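Local coordinates for protein cadherin-5 (PDB 3PPE) that mediates calcium-dependent, homophilic adhesion between endothelial cells through its extracellular cadherin domains and helps couple actin fibres to cell junctions, at residues 111-114 with 120-123; 159-164 with 197-202; 151-156 with 166-171. All coordinates share one frame; numbering follows the deposited sequence.

All three contacts lie in the second cadherin domain, towards the end away from the calcium ions that join it to the first. Contact 2 is fully buried, purely aliphatic packing between the two sheets of the sandwich. Contact 1 joins strands of the same two sheets at an edge, where it is only partly buried and adds a bridging water to its methyl contacts. Contact 3 is again buried and apolar, but pins a loop, with aromatic rings against a leucine. Strands 122-129, 160-163 and 153-155 share one sheet, which ties the contacts together: Val-123 of contact 1 packs on Phe-153 of contact 3, and Val-123 N is hydrogen-bonded to Ile-161 O of contact 2.

Contact 1: 111-114 with 120-123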
loop_
_atom_site.group_PDB
_atom_site.type_symbol
_atom_site.label_atom_id
_atom_site.label_comp_id
_atom_site.label_asym_id
_atom_site.label_seq_id
_atom_site.Cartn_x
_atom_site.Cartn_y
_atom_site.Cartn_z
ATOM N N GLY A 111 -29.254 -34.581 -19.611
ATOM C CA GLY A 111 -30.581 -34.051 -19.832
ATOM C C GLY A 111 -31.313 -34.779 -20.925
ATOM O O GLY A 111 -30.796 -35.690 -21.551
ATOM N N SER A 112 -32.536 -34.347 -21.157
ATOM C CA SER A 112 -33.321 -34.932 -22.220
ATOM C C SER A 112 -34.271 -33.887 -22.778
ATOM O O SER A 112 -34.599 -32.882 -22.134
ATOM C CB SER A 112 -34.098 -36.186 -21.717
ATOM O OG SER A 112 -35.239 -35.783 -20.979
ATOM N N VAL A 113 -34.685 -34.116 -24.005
ATOM C CA VAL A 113 -35.620 -33.219 -24.658
ATOM C C VAL A 113 -36.416 -34.084 -25.656
ATOM O O VAL A 113 -35.857 -35.051 -26.194
ATOM C CB VAL A 113 -34.882 -32.012 -25.294
ATOM C CG1 VAL A 113 -34.019 -32.445 -26.486
ATOM C CG2 VAL A 113 -35.878 -30.868 -25.680
ATOM N N PRO A 114 -37.730 -33.824 -25.835
ATOM C CA PRO A 114 -38.468 -34.540 -26.880
ATOM C C PRO A 114 -37.943 -34.215 -28.243
ATOM O O PRO A 114 -37.559 -33.053 -28.489
ATOM C CB PRO A 114 -39.898 -34.000 -26.743
ATOM C CG PRO A 114 -39.970 -33.601 -25.256
ATOM C CD PRO A 114 -38.626 -32.985 -25.010
ATOM N N GLY A 120 -34.727 -23.548 -29.911
ATOM C CA GLY A 120 -34.601 -22.739 -28.704
ATOM C C GLY A 120 -35.374 -23.335 -27.534
ATOM O O GLY A 120 -35.740 -22.624 -26.580
ATOM N N THR A 121 -35.614 -24.643 -27.598
ATOM C CA THR A 121 -36.207 -25.357 -26.483
ATOM C C THR A 121 -35.140 -25.633 -25.445
ATOM O O THR A 121 -34.107 -26.230 -25.750
ATOM C CB THR A 121 -36.864 -26.682 -26.896
ATOM O OG1 THR A 121 -37.955 -26.391 -27.805
ATOM C CG2 THR A 121 -37.428 -27.362 -25.644
ATOM N N SER A 122 -35.417 -25.186 -24.215
ATOM C CA SER A 122 -34.525 -25.332 -23.103
ATOM C C SER A 122 -34.382 -26.827 -22.754
ATOM O O SER A 122 -35.398 -27.554 -22.631
ATOM C CB SER A 122 -35.149 -24.551 -21.938
ATOM O OG SER A 122 -34.408 -24.763 -20.796
ATOM N N VAL A 123 -33.146 -27.300 -22.572
ATOM C CA VAL A 123 -32.921 -28.728 -22.346
ATOM C C VAL A 123 -32.529 -29.024 -20.876
ATOM O O VAL A 123 -33.160 -29.813 -20.185
ATOM C CB VAL A 123 -31.812 -29.249 -23.312
ATOM C CG1 VAL A 123 -31.479 -30.731 -23.033
ATOM C CG2 VAL A 123 -32.181 -28.981 -24.778
HETATM O O HOH W 1 -33.246 -32.287 -19.025
#
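At an edge of the beta-sandwich of the second cadherin domain, Val-113 on strand 108-114 packs against Val-123 at the start of strand 122-129 and Thr-121 just before it. The two valine CA atoms are 5.7 Å apart. Val-113 turns its side chain toward the other segment, and CB comes within 4.1 Å of Val-123 CG2. Its own CG2, carried opposite the backbone N across the CA–CB bond, runs out to meet Thr-121 CG2 at 3.8 Å. Threonine thus offers its methyl to the contact, while its OG1 is bonded to Arg-118 O in the preceding turn. The other branch of Val-123, CG1, rests 3.9 Å from Ser-112 O, so this valine touches the side chain of Val-113 and the backbone of Ser-112.

These strands are not paired in one sheet. Strand 108-114 runs parallel to strand 194-202, where Gly-111 and Val-113 make their backbone bonds, whereas strand 122-129 belongs to the facing sheet beside strand 160-163; this division is the cadherin sandwich topology. A water closes the gap between the two backbones: it accepts from Ser-112 N at 3.0 Å and donates to Val-123 O at 2.7 Å. Val-123 and the residue after it both pair with Ile-161 through their backbones, consistent with a classic beta bulge (Val-123 psi -55°), which leaves the Val-123 carbonyl directed at that water.

Contact 2: 159-164 with 197-202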
loop_
_atom_site.group_PDB
_atom_site.type_symbol
_atom_site.label_atom_id
_atom_site.label_comp_id
_atom_site.label_asym_id
_atom_site.label_seq_id
_atom_site.Cartn_x
_atom_site.Cartn_y
_atom_site.Cartn_z
ATOM N N GLY A 159 -25.400 -20.858 -18.595
ATOM C CA GLY A 159 -25.211 -22.313 -18.656
ATOM C C GLY A 159 -26.447 -23.102 -19.086
ATOM O O GLY A 159 -26.439 -24.342 -19.044
ATOM N N VAL A 160 -27.494 -22.413 -19.520
ATOM C CA VAL A 160 -28.681 -23.096 -20.046
ATOM C C VAL A 160 -28.449 -23.557 -21.496
ATOM O O VAL A 160 -28.010 -22.778 -22.348
ATOM C CB VAL A 160 -29.951 -22.243 -19.904
ATOM C CG1 VAL A 160 -31.240 -22.996 -20.435
ATOM C CG2 VAL A 160 -30.159 -21.828 -18.408
ATOM N N ILE A 161 -28.732 -24.835 -21.724
ATOM C CA ILE A 161 -28.581 -25.468 -23.043
ATOM C C ILE A 161 -29.946 -25.541 -23.721
ATOM O O ILE A 161 -30.941 -25.903 -23.095
ATOM C CB ILE A 161 -27.908 -26.864 -22.911
ATOM C CG1 ILE A 161 -26.543 -26.709 -22.214
ATOM C CG2 ILE A 161 -27.753 -27.582 -24.279
ATOM C CD1 ILE A 161 -25.794 -27.997 -22.040
ATOM N N PHE A 162 -29.974 -25.178 -25.003
ATOM C CA PHE A 162 -31.189 -25.094 -25.817
ATOM C C PHE A 162 -30.970 -25.851 -27.113
ATOM O O PHE A 162 -29.832 -25.934 -27.583
ATOM C CB PHE A 162 -31.475 -23.637 -26.195
ATOM C CG PHE A 162 -31.688 -22.719 -25.028
ATOM C CD1 PHE A 162 -30.608 -22.033 -24.444
ATOM C CD2 PHE A 162 -32.971 -22.471 -24.556
ATOM C CE1 PHE A 162 -30.826 -21.173 -23.350
ATOM C CE2 PHE A 162 -33.206 -21.590 -23.476
ATOM C CZ PHE A 162 -32.132 -20.944 -22.874
ATOM N N THR A 163 -32.061 -26.351 -27.722
ATOM C CA THR A 163 -31.976 -26.948 -29.062
ATOM C C THR A 163 -31.576 -25.839 -30.043
ATOM O O THR A 163 -32.083 -24.718 -29.954
ATOM C CB THR A 163 -33.332 -27.606 -29.519
ATOM O OG1 THR A 163 -34.339 -26.600 -29.530
ATOM C CG2 THR A 163 -33.760 -28.768 -28.555
ATOM N N ALA A 164 -30.655 -26.174 -30.954
ATOM C CA ALA A 164 -30.136 -25.267 -31.984
ATOM C C ALA A 164 -30.800 -25.483 -33.339
ATOM O O ALA A 164 -30.561 -24.715 -34.261
ATOM C CB ALA A 164 -28.613 -25.416 -32.146
ATOM N N VAL A 197 -22.080 -33.134 -21.587
ATOM C CA VAL A 197 -23.513 -33.196 -21.421
ATOM C C VAL A 197 -24.038 -34.300 -22.326
ATOM O O VAL A 197 -23.875 -34.235 -23.533
ATOM C CB VAL A 197 -24.237 -31.890 -21.782
ATOM C CG1 VAL A 197 -25.642 -31.903 -21.199
ATOM C CG2 VAL A 197 -23.467 -30.673 -21.244
ATOM N N ILE A 198 -24.664 -35.285 -21.713
ATOM C CA ILE A 198 -25.367 -36.322 -22.458
ATOM C C ILE A 198 -26.822 -35.903 -22.528
ATOM O O ILE A 198 -27.493 -35.737 -21.504
ATOM C CB ILE A 198 -25.200 -37.688 -21.789
ATOM C CG1 ILE A 198 -23.714 -38.076 -21.811
ATOM C CG2 ILE A 198 -26.019 -38.757 -22.541
ATOM C CD1 ILE A 198 -23.380 -39.094 -20.718
ATOM N N ILE A 199 -27.290 -35.682 -23.750
ATOM C CA ILE A 199 -28.652 -35.230 -23.981
ATOM C C ILE A 199 -29.389 -36.324 -24.768
ATOM O O ILE A 199 -29.055 -36.614 -25.925
ATOM C CB ILE A 199 -28.664 -33.938 -24.773
ATOM C CG1 ILE A 199 -28.045 -32.812 -23.933
ATOM C CG2 ILE A 199 -30.134 -33.580 -25.209
ATOM C CD1 ILE A 199 -27.554 -31.667 -24.728
ATOM N N ARG A 200 -30.372 -36.935 -24.132
ATOM C CA ARG A 200 -31.173 -37.966 -24.779
ATOM C C ARG A 200 -32.371 -37.328 -25.463
ATOM O O ARG A 200 -33.017 -36.455 -24.895
ATOM C CB ARG A 200 -31.673 -38.964 -23.727
ATOM C CG ARG A 200 -30.605 -39.868 -23.202
ATOM C CD ARG A 200 -31.047 -40.596 -21.947
ATOM N NE ARG A 200 -32.506 -40.676 -21.821
ATOM C CZ ARG A 200 -33.222 -40.045 -20.893
ATOM N NH1 ARG A 200 -32.620 -39.295 -19.986
ATOM N NH2 ARG A 200 -34.540 -40.170 -20.875
ATOM N N LEU A 201 -32.678 -37.774 -26.672
ATOM C CA LEU A 201 -33.893 -37.379 -27.373
ATOM C C LEU A 201 -34.978 -38.390 -27.050
ATOM O O LEU A 201 -34.772 -39.601 -27.216
ATOM C CB LEU A 201 -33.650 -37.317 -28.887
ATOM C CG LEU A 201 -33.052 -36.039 -29.473
ATOM C CD1 LEU A 201 -34.127 -34.966 -29.612
ATOM C CD2 LEU A 201 -31.946 -35.455 -28.620
ATOM N N THR A 202 -36.114 -37.895 -26.565
ATOM C CA THR A 202 -37.217 -38.747 -26.138
ATOM C C THR A 202 -38.359 -38.774 -27.163
ATOM O O THR A 202 -38.471 -37.908 -28.009
ATOM C CB THR A 202 -37.718 -38.372 -24.726
ATOM O OG1 THR A 202 -38.074 -36.990 -24.698
ATOM C CG2 THR A 202 -36.614 -38.634 -23.692
#
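Strands 160-163 and 194-202 face each other across the interior of the domain without pairing; within segments 159-164 and 197-202 the nearest CA atoms, those of Ile-161 and Val-197, are 9.4 Å apart. That gap is filled by side chains. Ile-161 and Val-197 reach for each other tip to tip, and Ile-161 CD1 lies 3.6 Å from Val-197 CG2. The same CD1 is 4.0 Å from Val-197 CG1, so the end of the isoleucine touches both prongs of the valine's fork. A fully extended outer torsion (chi2 -180°) gives Ile-161 this length. Two conformers of the residue were modelled and this describes one of them, so the exact seat of CD1 is less certain than the general packing.

The branch methyl serves a second neighbour: Ile-161 CG2 meets Ile-199 CD1 at 4.1 Å, the two side chains passing at a slant. Val-197 and Ile-199, two residues apart on an extended strand, both direct their CB atoms inward, and Ile-161 touches both. The interaction is wholly one of methyl groups, as suits a sandwich core.

Around it, Val-126 of strand 122-129 touches Ile-161 and Val-197, Val-123 of the same strand packs on Ile-199, and Ile-178 of strand 175-184, the antiparallel neighbour of strand 194-202, lies against all three residues.

Contact 3: 151-156 with 166-171; sequences EYFTVD and ADLDRE
Leu-168 pushes its forked end against two successive aromatic residues, Tyr-152 and Phe-153, with one methyl for each ring. Its CD2 comes to the edge of the tyrosine ring, close to the ring plane, and is 3.8 Å from Tyr-152 CD2. CD1 takes the phenylalanine, approaching its far end obliquely, 3.9 Å from Phe-153 CZ and 4.0 Å from Phe-153 CE2. This methyl also sits 3.9 Å from Tyr-152 O, in the piece of backbone that links the two rings. With CG opposite the carbonyl carbon (chi1 -53°), the leucine extends toward strand 153-155 and so can send a methyl to each ring.

The tyrosine ring has Glu-151 CB over one face. Phe-153 lies deeper: its CB does not point straight at the loop, yet the ring end swings nearer to it, and Tyr-176 of strand 175-184 meets it edge-to-face. Leu-168 in turn packs on Thr-163 and Leu-201, which root the loop in both sheets.

Just beyond the leucine the chain folds into an Asx turn. Asp-169 OD2, through its anti lone pair, accepts from Glu-171 N at 2.9 Å, with a bent N-H...O angle of 133°. Residues 168-171 read Leu-Asp-Arg-Glu, the LDRE motif of cadherin domains. In the first domain the same motif supplies Asp-62 and Glu-64 to the calcium ions, so Asp-169 and Glu-171 probably serve likewise at the junction with the third domain, which this fragment lacks.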
loop_
_atom_site.group_PDB
_atom_site.type_symbol
_atom_site.label_atom_id
_atom_site.label_comp_id
_atom_site.label_asym_id
_atom_site.label_seq_id
_atom_site.Cartn_x
_atom_site.Cartn_y
_atom_site.Cartn_z
ATOM N N GLU A 151 -23.637 -27.394 -33.386
ATOM C CA GLU A 151 -24.610 -27.429 -34.505
ATOM C C GLU A 151 -26.008 -27.887 -34.072
ATOM O O GLU A 151 -27.015 -27.600 -34.760
ATOM C CB GLU A 151 -24.136 -28.400 -35.577
ATOM C CG GLU A 151 -22.749 -28.112 -36.109
ATOM C CD GLU A 151 -21.621 -28.753 -35.267
ATOM O OE1 GLU A 151 -21.876 -29.356 -34.186
ATOM O OE2 GLU A 151 -20.455 -28.641 -35.724
ATOM N N TYR A 152 -26.057 -28.607 -32.946
ATOM C CA TYR A 152 -27.264 -29.257 -32.442
ATOM C C TYR A 152 -27.889 -28.530 -31.254
ATOM O O TYR A 152 -29.129 -28.510 -31.134
ATOM C CB TYR A 152 -26.964 -30.732 -32.105
ATOM C CG TYR A 152 -26.475 -31.457 -33.335
ATOM C CD1 TYR A 152 -25.116 -31.742 -33.500
ATOM C CD2 TYR A 152 -27.356 -31.770 -34.380
ATOM C CE1 TYR A 152 -24.655 -32.351 -34.636
ATOM C CE2 TYR A 152 -26.901 -32.397 -35.517
ATOM C CZ TYR A 152 -25.549 -32.679 -35.632
ATOM O OH TYR A 152 -25.070 -33.281 -36.754
ATOM N N PHE A 153 -27.032 -27.900 -30.422
ATOM C CA PHE A 153 -27.430 -27.215 -29.169
ATOM C C PHE A 153 -26.657 -25.920 -28.985
ATOM O O PHE A 153 -25.534 -25.822 -29.422
ATOM C CB PHE A 153 -27.199 -28.126 -27.924
ATOM C CG PHE A 153 -27.966 -29.420 -27.999
ATOM C CD1 PHE A 153 -27.394 -30.554 -28.607
ATOM C CD2 PHE A 153 -29.284 -29.484 -27.572
ATOM C CE1 PHE A 153 -28.120 -31.743 -28.734
ATOM C CE2 PHE A 153 -30.023 -30.694 -27.685
ATOM C CZ PHE A 153 -29.433 -31.816 -28.273
ATOM N N THR A 154 -27.275 -24.944 -28.346
ATOM C CA THR A 154 -26.589 -23.715 -27.969
ATOM C C THR A 154 -26.557 -23.620 -26.451
ATOM O O THR A 154 -27.278 -24.328 -25.754
ATOM C CB THR A 154 -27.254 -22.434 -28.566
ATOM O OG1 THR A 154 -28.558 -22.234 -28.016
ATOM C CG2 THR A 154 -27.304 -22.491 -30.136
ATOM N N VAL A 155 -25.711 -22.749 -25.922
ATOM C CA VAL A 155 -25.715 -22.521 -24.487
ATOM C C VAL A 155 -25.724 -21.015 -24.241
ATOM O O VAL A 155 -25.073 -20.270 -24.987
ATOM C CB VAL A 155 -24.484 -23.183 -23.811
ATOM C CG1 VAL A 155 -23.159 -22.573 -24.347
ATOM C CG2 VAL A 155 -24.541 -22.995 -22.287
ATOM N N ASP A 156 -26.470 -20.549 -23.235
ATOM C CA ASP A 156 -26.427 -19.119 -22.914
ATOM C C ASP A 156 -25.361 -18.874 -21.830
ATOM O O ASP A 156 -24.740 -19.818 -21.346
ATOM C CB ASP A 156 -27.802 -18.515 -22.573
ATOM C CG ASP A 156 -28.382 -18.979 -21.245
ATOM O OD1 ASP A 156 -27.681 -19.481 -20.333
ATOM O OD2 ASP A 156 -29.614 -18.820 -21.103
ATOM N N ALA A 166 -34.690 -27.235 -35.170
ATOM C CA ALA A 166 -36.058 -27.720 -34.901
ATOM C C ALA A 166 -36.300 -29.129 -35.426
ATOM O O ALA A 166 -37.372 -29.660 -35.221
ATOM C CB ALA A 166 -37.095 -26.780 -35.506
ATOM N N ASP A 167 -35.317 -29.749 -36.079
ATOM C CA ASP A 167 -35.522 -31.075 -36.697
ATOM C C ASP A 167 -34.779 -32.220 -36.000
ATOM O O ASP A 167 -34.407 -33.191 -36.667
ATOM C CB ASP A 167 -35.103 -31.044 -38.193
ATOM C CG ASP A 167 -33.675 -30.545 -38.385
ATOM O OD1 ASP A 167 -33.239 -30.335 -39.543
ATOM O OD2 ASP A 167 -32.982 -30.334 -37.359
ATOM N N LEU A 168 -34.522 -32.123 -34.687
ATOM C CA LEU A 168 -33.789 -33.219 -34.031
ATOM C C LEU A 168 -34.655 -34.484 -33.947
ATOM O O LEU A 168 -35.667 -34.520 -33.257
ATOM C CB LEU A 168 -33.203 -32.842 -32.667
ATOM C CG LEU A 168 -32.313 -31.586 -32.609
ATOM C CD1 LEU A 168 -31.933 -31.259 -31.186
ATOM C CD2 LEU A 168 -31.083 -31.737 -33.493
ATOM N N ASP A 169 -34.199 -35.521 -34.633
ATOM C CA ASP A 169 -34.977 -36.727 -34.895
ATOM C C ASP A 169 -34.315 -37.864 -34.130
ATOM O O ASP A 169 -33.151 -38.201 -34.395
ATOM C CB ASP A 169 -34.940 -36.999 -36.406
ATOM C CG ASP A 169 -35.915 -38.112 -36.843
ATOM O OD1 ASP A 169 -36.705 -37.870 -37.786
ATOM O OD2 ASP A 169 -35.904 -39.218 -36.254
ATOM N N ARG A 170 -35.055 -38.436 -33.179
ATOM C CA ARG A 170 -34.592 -39.564 -32.371
ATOM C C ARG A 170 -34.096 -40.768 -33.206
ATOM O O ARG A 170 -33.167 -41.469 -32.796
ATOM C CB ARG A 170 -35.690 -40.011 -31.390
ATOM C CG ARG A 170 -35.191 -40.973 -30.336
ATOM C CD ARG A 170 -36.302 -41.562 -29.491
ATOM N NE ARG A 170 -35.887 -42.896 -29.061
ATOM C CZ ARG A 170 -35.198 -43.147 -27.955
ATOM N NH1 ARG A 170 -34.880 -42.146 -27.153
ATOM N NH2 ARG A 170 -34.843 -44.386 -27.632
ATOM N N GLU A 171 -34.714 -40.996 -34.368
ATOM C CA GLU A 171 -34.284 -42.064 -35.285
ATOM C C GLU A 171 -32.858 -41.808 -35.771
ATOM O O GLU A 171 -32.039 -42.708 -35.745
ATOM C CB GLU A 171 -35.240 -42.223 -36.499
ATOM C CG GLU A 171 -36.659 -42.672 -36.148
ATOM C CD GLU A 171 -37.564 -42.888 -37.389
ATOM O OE1 GLU A 171 -37.650 -41.981 -38.273
ATOM O OE2 GLU A 171 -38.198 -43.975 -37.479
#